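Local coordinates for protein 11S globulin subunit beta (Cucurbita maxima, PDB 2E9Q) that serves as a seed storage protein of pumpkin, a nutrient reservoir built from two cupin domains and assembled into hexamers, at residues A[32-37]-A[374-380]; A[157-161]-A[398-402]. All coordinates share one frame; numbering follows the deposited sequence.

How the contacts relate
Both contacts join the N-terminal cupin domain to the C-terminal one; their centres lie about 12 Å apart, and their nearest atoms about 6 Å. Along the chain the segments come in the order 32-37, 157-161, 374-380, 398-402, so each contact takes one segment from each domain. Contact 1 lays the loop before strand 39-43 along strand 376-379, an outermost strand of a C-terminal sheet. Contact 2 brings strand 155-162 against strand 393-400 of that same sheet, and its centre is about 3 Å from that of the chain. The two domains are thus joined by backbone bonds at a sheet edge and by aromatic packing in its interior.

Contact 1. Residues A[32-37]-A[374-380]; sequences LRAQDP and GQVLMIP
Q35 and V376 form a single antiparallel beta bridge, a hydrogen-bonded pair that ties the N-terminal loop of one cupin domain to an edge strand of the other. Q35 N donates to V376 O at 2.8 Å, and V376 N returns a bond to Q35 O at 2.9 Å. Q35 O is shared: W51 NE1 also donates to it, and the CA of Q375 lies close by. R33 O faces V376 O, acceptor against acceptor. A water lies between R33 O, M378 N and Q35 NE2, accepting from M378 N at 2.9 Å and from Q35 NE2 at 3.0 Å; its approach to R33 O is modelled unusually short and is doubtful in length. R33 N donates to E57 OE2, and L377 pairs through its backbone with M347, so strand 376-379 runs between the loop and strand 345-350.

Toward the N-terminal end of 32-37 the CD1 methyl of L32 reaches the CD of the P380 ring, 3.9 Å away, while L32 CB meets L377 CD1. The L32 side chain also touches V358 of strand 353-359.

At the other end the extended side chain of Q375 has both amide atoms engaged. Its OE1 accepts from R372 N; NE2 donates weakly to a second water, which in turn donates to A34 O. The main partner of NE2 is D36: the N-H points almost straight at OD1, 3.0 Å away with an angle of 178°, meeting the syn side 34° out of the carboxylate plane.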
ATOM      1  N   LEU A  32       6.700  -5.964  25.147  1.00 44.55           N
ATOM      2  CA  LEU A  32       7.484  -6.746  24.197  1.00 45.48           C
ATOM      3  C   LEU A  32       8.141  -7.901  24.941  1.00 49.97           C
ATOM      4  O   LEU A  32       8.412  -7.806  26.139  1.00 52.26           O
ATOM      5  CB  LEU A  32       8.567  -5.878  23.553  1.00 37.20           C
ATOM      6  CG  LEU A  32       8.125  -4.552  22.936  1.00 43.88           C
ATOM      7  CD1 LEU A  32       9.345  -3.802  22.415  1.00 41.34           C
ATOM      8  CD2 LEU A  32       7.115  -4.802  21.811  1.00 36.49           C
ATOM      9  N   ARG A  33       8.405  -8.992  24.237  1.00 51.25           N
ATOM     10  CA  ARG A  33       9.036 -10.135  24.874  1.00 47.90           C
ATOM     11  C   ARG A  33      10.189 -10.699  24.054  1.00 50.75           C
ATOM     12  O   ARG A  33      10.164 -10.657  22.821  1.00 41.19           O
ATOM     13  CB  ARG A  33       7.991 -11.228  25.112  1.00 54.30           C
ATOM     14  CG  ARG A  33       6.771 -10.725  25.897  1.00 79.29           C
ATOM     15  CD  ARG A  33       5.704 -11.803  26.098  1.00 92.83           C
ATOM     16  NE  ARG A  33       5.196 -12.350  24.840  1.00 99.04           N
ATOM     17  CZ  ARG A  33       4.231 -13.264  24.758  1.00104.67           C
ATOM     18  NH1 ARG A  33       3.831 -13.710  23.570  1.00103.93           N
ATOM     19  NH2 ARG A  33       3.659 -13.727  25.864  1.00104.07           N
ATOM     20  N   ALA A  34      11.213 -11.193  24.747  1.00 40.69           N
ATOM     21  CA  ALA A  34      12.335 -11.833  24.076  1.00 47.44           C
ATOM     22  C   ALA A  34      11.741 -13.211  23.807  1.00 45.49           C
ATOM     23  O   ALA A  34      11.573 -13.993  24.730  1.00 56.09           O
ATOM     24  CB  ALA A  34      13.520 -11.937  25.010  1.00 51.45           C
ATOM     25  N   GLN A  35      11.403 -13.493  22.555  1.00 46.11           N
ATOM     26  CA  GLN A  35      10.762 -14.755  22.185  1.00 40.44           C
ATOM     27  C   GLN A  35      11.629 -15.915  21.712  1.00 46.75           C
ATOM     28  O   GLN A  35      12.611 -15.735  20.988  1.00 52.00           O
ATOM     29  CB  GLN A  35       9.737 -14.510  21.081  1.00 42.93           C
ATOM     30  CG  GLN A  35       8.800 -13.346  21.292  1.00 51.01           C
ATOM     31  CD  GLN A  35       8.037 -13.018  20.016  1.00 65.32           C
ATOM     32  OE1 GLN A  35       7.343 -13.875  19.459  1.00 57.86           O
ATOM     33  NE2 GLN A  35       8.172 -11.774  19.539  1.00 56.95           N
ATOM     34  N   ASP A  36      11.214 -17.116  22.094  1.00 47.25           N
ATOM     35  CA  ASP A  36      11.874 -18.339  21.686  1.00 48.56           C
ATOM     36  C   ASP A  36      10.890 -19.031  20.760  1.00 48.03           C
ATOM     37  O   ASP A  36       9.700 -18.707  20.768  1.00 41.25           O
ATOM     38  CB  ASP A  36      12.168 -19.240  22.890  1.00 52.92           C
ATOM     39  CG  ASP A  36      13.500 -18.922  23.542  1.00 57.83           C
ATOM     40  OD1 ASP A  36      13.516 -18.320  24.632  1.00 65.13           O
ATOM     41  OD2 ASP A  36      14.547 -19.269  22.952  1.00 72.92           O
ATOM     42  N   PRO A  37      11.366 -19.981  19.936  1.00 48.31           N
ATOM     43  CA  PRO A  37      10.433 -20.666  19.038  1.00 49.84           C
ATOM     44  C   PRO A  37       9.366 -21.305  19.908  1.00 49.06           C
ATOM     45  O   PRO A  37       9.623 -21.611  21.066  1.00 50.44           O
ATOM     46  CB  PRO A  37      11.308 -21.712  18.349  1.00 47.60           C
ATOM     47  CG  PRO A  37      12.660 -21.112  18.386  1.00 55.84           C
ATOM     48  CD  PRO A  37      12.728 -20.513  19.777  1.00 48.00           C
ATOM     49  N   GLY A 374      19.626 -17.174  20.214  1.00 44.01           N
ATOM     50  CA  GLY A 374      18.468 -17.972  19.864  1.00 41.33           C
ATOM     51  C   GLY A 374      17.143 -17.270  20.055  1.00 38.93           C
ATOM     52  O   GLY A 374      16.108 -17.787  19.637  1.00 41.02           O
ATOM     53  N   GLN A 375      17.166 -16.094  20.671  1.00 36.29           N
ATOM     54  CA  GLN A 375      15.932 -15.361  20.906  1.00 42.47           C
ATOM     55  C   GLN A 375      15.688 -14.221  19.925  1.00 47.93           C
ATOM     56  O   GLN A 375      16.620 -13.709  19.304  1.00 42.22           O
ATOM     57  CB  GLN A 375      15.908 -14.800  22.329  1.00 45.13           C
ATOM     58  CG  GLN A 375      15.994 -15.850  23.434  1.00 44.57           C
ATOM     59  CD  GLN A 375      15.814 -15.233  24.812  1.00 48.15           C
ATOM     60  OE1 GLN A 375      16.436 -14.218  25.141  1.00 45.74           O
ATOM     61  NE2 GLN A 375      14.957 -15.842  25.622  1.00 50.17           N
ATOM     62  N   VAL A 376      14.420 -13.816  19.830  1.00 49.28           N
ATOM     63  CA  VAL A 376      13.984 -12.737  18.950  1.00 41.91           C
ATOM     64  C   VAL A 376      13.262 -11.600  19.684  1.00 40.53           C
ATOM     65  O   VAL A 376      12.333 -11.838  20.450  1.00 41.65           O
ATOM     66  CB  VAL A 376      13.015 -13.276  17.875  1.00 48.52           C
ATOM     67  CG1 VAL A 376      12.507 -12.117  16.996  1.00 41.44           C
ATOM     68  CG2 VAL A 376      13.713 -14.352  17.037  1.00 44.86           C
ATOM     69  N   LEU A 377      13.702 -10.369  19.449  1.00 42.20           N
ATOM     70  CA  LEU A 377      13.068  -9.196  20.031  1.00 37.22           C
ATOM     71  C   LEU A 377      12.646  -8.311  18.857  1.00 39.35           C
ATOM     72  O   LEU A 377      13.478  -7.898  18.056  1.00 46.16           O
ATOM     73  CB  LEU A 377      14.021  -8.423  20.945  1.00 31.76           C
ATOM     74  CG  LEU A 377      13.408  -7.117  21.494  1.00 41.28           C
ATOM     75  CD1 LEU A 377      12.221  -7.420  22.412  1.00 41.36           C
ATOM     76  CD2 LEU A 377      14.459  -6.334  22.247  1.00 34.96           C
ATOM     77  N   MET A 378      11.346  -8.045  18.759  1.00 40.32           N
ATOM     78  CA  MET A 378      10.768  -7.229  17.696  1.00 34.60           C
ATOM     79  C   MET A 378      10.732  -5.808  18.213  1.00 42.62           C
ATOM     80  O   MET A 378      10.040  -5.531  19.190  1.00 50.03           O
ATOM     81  CB  MET A 378       9.340  -7.720  17.416  1.00 46.37           C
ATOM     82  CG  MET A 378       8.799  -7.548  15.997  1.00 58.96           C
ATOM     83  SD  MET A 378       8.504  -5.857  15.429  1.00 58.61           S
ATOM     84  CE  MET A 378       6.888  -5.554  16.095  1.00 52.78           C
ATOM     85  N   ILE A 379      11.501  -4.913  17.595  1.00 43.53           N
ATOM     86  CA  ILE A 379      11.520  -3.509  17.994  1.00 31.95           C
ATOM     87  C   ILE A 379      10.666  -2.711  17.010  1.00 44.61           C
ATOM     88  O   ILE A 379      11.033  -2.549  15.841  1.00 40.77           O
ATOM     89  CB  ILE A 379      12.934  -2.922  17.954  1.00 44.88           C
ATOM     90  CG1 ILE A 379      13.909  -3.817  18.726  1.00 48.36           C
ATOM     91  CG2 ILE A 379      12.911  -1.496  18.485  1.00 33.83           C
ATOM     92  CD1 ILE A 379      13.818  -3.690  20.215  1.00 57.77           C
ATOM     93  N   PRO A 380       9.514  -2.192  17.469  1.00 46.05           N
ATOM     94  CA  PRO A 380       8.632  -1.414  16.591  1.00 39.17           C
ATOM     95  C   PRO A 380       9.233  -0.102  16.066  1.00 43.34           C
ATOM     96  O   PRO A 380      10.065   0.538  16.719  1.00 37.85           O
ATOM     97  CB  PRO A 380       7.403  -1.151  17.466  1.00 34.82           C
ATOM     98  CG  PRO A 380       7.413  -2.291  18.443  1.00 40.34           C
ATOM     99  CD  PRO A 380       8.874  -2.429  18.778  1.00 44.63           C
TER
HETATM  100  O   HOH W   1       9.631  -9.465  20.659  1.00 48.15           O
HETATM  101  O   HOH W   2      12.531 -14.746  27.663  1.00 60.10           O

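Contact 2. Residues A[157-161]-A[398-402]; sequences LIVFA and AFKTN
F399 and F160 meet across the two cupin domains as a pair of phenyl rings whose planes are only 3° apart but offset so far that each ring lies mainly over the other's CB. Strands 157-161 and 398-400 run nearly parallel, at 22°, with axes 8.7 Å apart, and side chains bridge the gap.

In F399 the CB lies over the centre of the F160 ring, 3.4 Å from its centroid, and F160 CB sits in the same way over the F399 ring, giving two reciprocal CH-pi contacts. F160 has CG anti to its backbone N (chi1 172°), whereas F399 has CG anti to its carbonyl carbon; these opposite choices of first torsion send the two side chains past each other. The far end of the F399 ring reaches I158, whose CG2 lies 3.9 Å from F399 CE1; the two side chains cross at about a right angle. With an alanine here, the CB over the F160 ring would remain, but F160 CB and I158 CG2 would probably lose the ring they pack on, opening a gap between the domains.

The CB of K400 points away from strand 157-161, and NZ bonds to S345 OG. T401 then brings CG2 to the edge of the F160 ring, in its plane and 4.0 Å from F160 CZ, while its OG1 bonds to H344 N and to Q169 OE1 of a second subunit.

Around the pair, strand 155-162 is flanked in its sheet by strand 63-70, whose V63 touches F160, and by strand 85-91. Strand 393-400 lies between strands 323-329 and 345-350 in its own sheet, and strand 345-350 contributes V346 against F160 and Y348 against I158.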
ATOM      1  N   LEU A 157      19.718 -21.971   9.459  1.00 42.11           N
ATOM      2  CA  LEU A 157      19.130 -20.853   8.721  1.00 41.66           C
ATOM      3  C   LEU A 157      18.037 -20.071   9.453  1.00 49.55           C
ATOM      4  O   LEU A 157      17.023 -20.637   9.887  1.00 42.49           O
ATOM      5  CB  LEU A 157      18.541 -21.374   7.424  1.00 40.83           C
ATOM      6  CG  LEU A 157      19.492 -22.309   6.681  1.00 42.00           C
ATOM      7  CD1 LEU A 157      18.742 -23.062   5.598  1.00 39.28           C
ATOM      8  CD2 LEU A 157      20.637 -21.494   6.122  1.00 35.43           C
ATOM      9  N   ILE A 158      18.239 -18.762   9.558  1.00 46.82           N
ATOM     10  CA  ILE A 158      17.272 -17.885  10.195  1.00 38.64           C
ATOM     11  C   ILE A 158      16.401 -17.250   9.103  1.00 41.45           C
ATOM     12  O   ILE A 158      16.836 -16.348   8.388  1.00 39.32           O
ATOM     13  CB  ILE A 158      17.985 -16.788  10.994  1.00 42.69           C
ATOM     14  CG1 ILE A 158      19.047 -17.414  11.906  1.00 39.38           C
ATOM     15  CG2 ILE A 158      16.962 -16.003  11.801  1.00 34.93           C
ATOM     16  CD1 ILE A 158      18.500 -18.468  12.874  1.00 43.82           C
ATOM     17  N   VAL A 159      15.172 -17.739   8.986  1.00 42.66           N
ATOM     18  CA  VAL A 159      14.224 -17.277   7.985  1.00 37.33           C
ATOM     19  C   VAL A 159      13.233 -16.219   8.459  1.00 45.23           C
ATOM     20  O   VAL A 159      12.380 -16.492   9.303  1.00 47.62           O
ATOM     21  CB  VAL A 159      13.402 -18.447   7.449  1.00 36.14           C
ATOM     22  CG1 VAL A 159      12.467 -17.969   6.335  1.00 37.40           C
ATOM     23  CG2 VAL A 159      14.336 -19.561   6.975  1.00 32.53           C
ATOM     24  N   PHE A 160      13.348 -15.019   7.898  1.00 37.91           N
ATOM     25  CA  PHE A 160      12.464 -13.915   8.213  1.00 32.64           C
ATOM     26  C   PHE A 160      11.477 -13.718   7.062  1.00 43.97           C
ATOM     27  O   PHE A 160      11.869 -13.548   5.902  1.00 38.88           O
ATOM     28  CB  PHE A 160      13.278 -12.652   8.441  1.00 35.66           C
ATOM     29  CG  PHE A 160      12.449 -11.412   8.595  1.00 39.26           C
ATOM     30  CD1 PHE A 160      12.280 -10.538   7.527  1.00 42.43           C
ATOM     31  CD2 PHE A 160      11.861 -11.099   9.823  1.00 44.78           C
ATOM     32  CE1 PHE A 160      11.539  -9.358   7.675  1.00 46.08           C
ATOM     33  CE2 PHE A 160      11.118  -9.922   9.987  1.00 47.43           C
ATOM     34  CZ  PHE A 160      10.957  -9.048   8.910  1.00 46.94           C
ATOM     35  N   ALA A 161      10.193 -13.773   7.392  1.00 41.05           N
ATOM     36  CA  ALA A 161       9.130 -13.612   6.412  1.00 39.63           C
ATOM     37  C   ALA A 161       8.230 -12.477   6.848  1.00 40.30           C
ATOM     38  O   ALA A 161       7.886 -12.356   8.027  1.00 44.17           O
ATOM     39  CB  ALA A 161       8.330 -14.901   6.291  1.00 42.78           C
ATOM     40  N   ALA A 398      19.480  -8.382  12.479  1.00 43.01           N
ATOM     41  CA  ALA A 398      18.231  -7.646  12.602  1.00 42.82           C
ATOM     42  C   ALA A 398      17.553  -7.411  11.254  1.00 43.61           C
ATOM     43  O   ALA A 398      18.060  -6.658  10.428  1.00 42.25           O
ATOM     44  CB  ALA A 398      18.493  -6.316  13.277  1.00 38.26           C
ATOM     45  N   PHE A 399      16.402  -8.039  11.044  1.00 38.77           N
ATOM     46  CA  PHE A 399      15.665  -7.877   9.797  1.00 41.70           C
ATOM     47  C   PHE A 399      14.798  -6.620   9.840  1.00 44.63           C
ATOM     48  O   PHE A 399      14.161  -6.328  10.858  1.00 39.16           O
ATOM     49  CB  PHE A 399      14.788  -9.102   9.529  1.00 34.42           C
ATOM     50  CG  PHE A 399      15.540 -10.392   9.556  1.00 38.10           C
ATOM     51  CD1 PHE A 399      15.659 -11.120  10.738  1.00 39.27           C
ATOM     52  CD2 PHE A 399      16.155 -10.876   8.399  1.00 38.48           C
ATOM     53  CE1 PHE A 399      16.378 -12.322  10.774  1.00 38.04           C
ATOM     54  CE2 PHE A 399      16.878 -12.072   8.416  1.00 34.41           C
ATOM     55  CZ  PHE A 399      16.990 -12.799   9.608  1.00 41.31           C
ATOM     56  N   LYS A 400      14.789  -5.889   8.726  1.00 39.92           N
ATOM     57  CA  LYS A 400      14.034  -4.652   8.587  1.00 38.38           C
ATOM     58  C   LYS A 400      12.879  -4.832   7.613  1.00 36.36           C
ATOM     59  O   LYS A 400      13.018  -5.505   6.594  1.00 41.59           O
ATOM     60  CB  LYS A 400      14.952  -3.539   8.071  1.00 39.39           C
ATOM     61  CG  LYS A 400      16.268  -3.409   8.825  1.00 42.55           C
ATOM     62  CD  LYS A 400      16.083  -2.995  10.279  1.00 40.59           C
ATOM     63  CE  LYS A 400      17.435  -2.918  10.968  1.00 44.93           C
ATOM     64  NZ  LYS A 400      17.358  -2.444  12.369  1.00 49.15           N
ATOM     65  N   THR A 401      11.740  -4.225   7.929  1.00 36.31           N
ATOM     66  CA  THR A 401      10.561  -4.305   7.079  1.00 36.44           C
ATOM     67  C   THR A 401      10.521  -3.138   6.086  1.00 45.35           C
ATOM     68  O   THR A 401       9.460  -2.573   5.823  1.00 43.10           O
ATOM     69  CB  THR A 401       9.289  -4.259   7.914  1.00 35.58           C
ATOM     70  OG1 THR A 401       9.300  -3.065   8.696  1.00 38.06           O
ATOM     71  CG2 THR A 401       9.207  -5.477   8.841  1.00 35.19           C
ATOM     72  N   ASN A 402      11.687  -2.764   5.568  1.00 40.81           N
ATOM     73  CA  ASN A 402      11.803  -1.691   4.585  1.00 44.16           C
ATOM     74  C   ASN A 402      13.079  -1.986   3.780  1.00 45.90           C
ATOM     75  O   ASN A 402      13.995  -2.633   4.295  1.00 44.86           O
ATOM     76  CB  ASN A 402      11.931  -0.335   5.282  1.00 40.72           C
ATOM     77  CG  ASN A 402      11.541   0.821   4.379  1.00 56.78           C
ATOM     78  OD1 ASN A 402      10.366   1.175   4.280  1.00 65.54           O
ATOM     79  ND2 ASN A 402      12.522   1.408   3.704  1.00 58.27           N
TER